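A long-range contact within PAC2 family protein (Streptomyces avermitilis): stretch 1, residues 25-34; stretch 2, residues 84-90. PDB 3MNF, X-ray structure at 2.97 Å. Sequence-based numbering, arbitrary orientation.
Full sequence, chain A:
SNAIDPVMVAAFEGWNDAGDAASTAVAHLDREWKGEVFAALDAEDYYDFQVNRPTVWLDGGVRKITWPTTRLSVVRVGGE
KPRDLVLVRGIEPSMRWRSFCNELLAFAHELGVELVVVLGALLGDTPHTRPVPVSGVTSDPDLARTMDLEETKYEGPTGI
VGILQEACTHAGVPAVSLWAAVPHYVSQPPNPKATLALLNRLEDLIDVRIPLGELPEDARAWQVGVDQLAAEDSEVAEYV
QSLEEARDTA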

# COMPACT_ATOMS: atom_id res chain seq x y z
N ALA A 25 5.07 4.53 -33.32
CA ALA A 25 4.11 3.74 -34.09
C ALA A 25 2.71 3.87 -33.48
O ALA A 25 1.73 4.10 -34.19
CB ALA A 25 4.52 2.28 -34.17
N VAL A 26 2.62 3.73 -32.16
CA VAL A 26 1.32 3.83 -31.51
C VAL A 26 0.85 5.29 -31.49
O VAL A 26 -0.34 5.57 -31.65
CB VAL A 26 1.30 3.19 -30.11
CG1 VAL A 26 -0.09 3.19 -29.54
CG2 VAL A 26 1.79 1.77 -30.18
N ALA A 27 1.78 6.23 -31.32
CA ALA A 27 1.42 7.64 -31.35
C ALA A 27 0.72 7.92 -32.69
O ALA A 27 -0.33 8.57 -32.75
CB ALA A 27 2.65 8.48 -31.17
N HIS A 28 1.32 7.39 -33.75
CA HIS A 28 0.84 7.54 -35.11
C HIS A 28 -0.58 7.00 -35.28
O HIS A 28 -1.43 7.63 -35.91
CB HIS A 28 1.80 6.83 -36.06
CG HIS A 28 1.43 6.97 -37.50
ND1 HIS A 28 1.91 7.99 -38.29
CD2 HIS A 28 0.62 6.23 -38.29
CE1 HIS A 28 1.42 7.86 -39.51
NE2 HIS A 28 0.63 6.81 -39.53
N LEU A 29 -0.85 5.84 -34.71
CA LEU A 29 -2.19 5.30 -34.74
C LEU A 29 -3.14 6.23 -34.00
O LEU A 29 -4.24 6.49 -34.46
CB LEU A 29 -2.23 3.91 -34.13
CG LEU A 29 -1.33 2.88 -34.81
CD1 LEU A 29 -1.48 1.53 -34.16
CD2 LEU A 29 -1.66 2.78 -36.29
N ASP A 30 -2.70 6.75 -32.85
CA ASP A 30 -3.56 7.58 -32.03
C ASP A 30 -3.90 8.88 -32.73
O ASP A 30 -5.04 9.33 -32.70
CB ASP A 30 -2.93 7.86 -30.67
CG ASP A 30 -3.95 8.30 -29.63
OD1 ASP A 30 -5.05 7.71 -29.59
OD2 ASP A 30 -3.68 9.24 -28.86
N ARG A 31 -2.88 9.46 -33.35
CA ARG A 31 -3.03 10.70 -34.10
C ARG A 31 -3.91 10.50 -35.33
O ARG A 31 -4.99 11.08 -35.40
CB ARG A 31 -1.65 11.24 -34.47
CG ARG A 31 -1.60 12.59 -35.18
CD ARG A 31 -0.14 12.92 -35.58
NE ARG A 31 0.81 12.27 -34.64
CZ ARG A 31 1.83 11.47 -35.00
NH1 ARG A 31 2.08 11.24 -36.29
NH2 ARG A 31 2.60 10.93 -34.05
N GLU A 32 -3.47 9.65 -36.27
CA GLU A 32 -4.17 9.47 -37.55
C GLU A 32 -5.64 9.10 -37.37
O GLU A 32 -6.49 9.59 -38.10
CB GLU A 32 -3.51 8.42 -38.46
CG GLU A 32 -2.03 8.61 -38.81
CD GLU A 32 -1.64 10.01 -39.31
OE1 GLU A 32 -2.17 10.47 -40.35
OE2 GLU A 32 -0.75 10.62 -38.65
N TRP A 33 -5.93 8.25 -36.39
CA TRP A 33 -7.29 7.80 -36.14
C TRP A 33 -8.05 8.60 -35.08
O TRP A 33 -9.14 8.22 -34.67
CB TRP A 33 -7.31 6.32 -35.77
CG TRP A 33 -7.14 5.38 -36.93
CD1 TRP A 33 -7.63 5.55 -38.19
CD2 TRP A 33 -6.47 4.12 -36.92
NE1 TRP A 33 -7.29 4.47 -38.98
CE2 TRP A 33 -6.59 3.57 -38.21
CE3 TRP A 33 -5.79 3.39 -35.93
CZ2 TRP A 33 -6.03 2.34 -38.56
CZ3 TRP A 33 -5.25 2.15 -36.27
CH2 TRP A 33 -5.38 1.64 -37.57
N LYS A 34 -7.46 9.72 -34.65
CA LYS A 34 -8.04 10.61 -33.63
C LYS A 34 -8.59 9.83 -32.43
O LYS A 34 -9.80 9.81 -32.18
CB LYS A 34 -9.13 11.55 -34.26
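Stretch 2, residues 84-90: DLVLVRG

Stretch 2 is a β-strand throughout, laid across the helix of residues 25-32 with the two chain directions running mostly against each other: the angle between them is 131°, and the axes come within 8.7 Å. Because the directions oppose, the start of the strand meets the end of stretch 1, and the strand's later residues meet earlier turns of the helix. Strand alternation sets the rule for contact, since Leu-85, Leu-87 and Arg-89 point their CA-to-CB bonds toward the helix.

Asp-84 is out of reach. Leu-85 places CD2 3.8 Å from CZ3 of Trp-33, the first residue to leave helical geometry. Val-86 makes no contact. Leu-87, the residue most covered by the helix, packs its CB 3.9 Å from Val-26 CG1, while its CD1 lies 3.8 Å from Leu-29 CB and 3.6 Å from the backbone N of Asp-30. Val-88 points away, offering little beyond its backbone O, 4.2 Å from Val-26 CG1. Arg-89 does two jobs: its CG sits 3.6 Å from Val-26 CG1, and its guanidinium extends to Asp-30, where NH1 and OD2, 3.4 Å apart, form a salt bridge with a weak hydrogen bond. Ala-27 CB covers one face of that guanidinium, 3.8 Å from NH2. Gly-90 makes no contact.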

# COMPACT_ATOMS: atom_id res chain seq x y z
N ASP A 84 -12.96 -1.78 -33.15
CA ASP A 84 -12.37 -0.92 -32.13
C ASP A 84 -10.97 -1.40 -31.78
O ASP A 84 -10.72 -2.60 -31.68
CB ASP A 84 -13.28 -0.78 -30.90
CG ASP A 84 -14.44 0.22 -31.13
OD1 ASP A 84 -14.16 1.42 -31.44
OD2 ASP A 84 -15.63 -0.19 -31.01
N LEU A 85 -10.05 -0.44 -31.67
CA LEU A 85 -8.71 -0.70 -31.17
C LEU A 85 -8.47 0.06 -29.87
O LEU A 85 -8.96 1.18 -29.69
CB LEU A 85 -7.64 -0.34 -32.20
CG LEU A 85 -7.00 -1.45 -33.03
CD1 LEU A 85 -8.01 -2.36 -33.64
CD2 LEU A 85 -6.15 -0.86 -34.13
N VAL A 86 -7.75 -0.57 -28.96
CA VAL A 86 -7.46 0.02 -27.67
C VAL A 86 -5.97 0.27 -27.68
O VAL A 86 -5.17 -0.67 -27.73
CB VAL A 86 -7.82 -0.94 -26.52
CG1 VAL A 86 -7.35 -0.40 -25.20
CG2 VAL A 86 -9.33 -1.18 -26.48
N LEU A 87 -5.58 1.54 -27.65
CA LEU A 87 -4.15 1.86 -27.72
C LEU A 87 -3.61 2.13 -26.32
O LEU A 87 -4.29 2.77 -25.49
CB LEU A 87 -3.89 3.05 -28.64
CG LEU A 87 -4.44 2.86 -30.05
CD1 LEU A 87 -4.24 4.10 -30.88
CD2 LEU A 87 -3.80 1.68 -30.71
N VAL A 88 -2.42 1.62 -26.05
CA VAL A 88 -1.79 1.84 -24.77
C VAL A 88 -0.46 2.50 -25.00
O VAL A 88 0.42 1.89 -25.58
CB VAL A 88 -1.59 0.52 -24.03
CG1 VAL A 88 -0.86 0.73 -22.70
CG2 VAL A 88 -2.95 -0.14 -23.79
N ARG A 89 -0.32 3.73 -24.54
CA ARG A 89 0.90 4.50 -24.73
C ARG A 89 1.54 4.80 -23.39
O ARG A 89 1.05 5.64 -22.62
CB ARG A 89 0.58 5.79 -25.45
CG ARG A 89 0.11 5.55 -26.87
CD ARG A 89 -0.26 6.82 -27.57
NE ARG A 89 0.86 7.76 -27.58
CZ ARG A 89 0.73 9.07 -27.75
NH1 ARG A 89 -0.47 9.60 -27.92
NH2 ARG A 89 1.80 9.84 -27.75
N GLY A 90 2.63 4.11 -23.10
CA GLY A 90 3.22 4.24 -21.79
C GLY A 90 4.70 4.47 -21.78
O GLY A 90 5.38 4.35 -22.79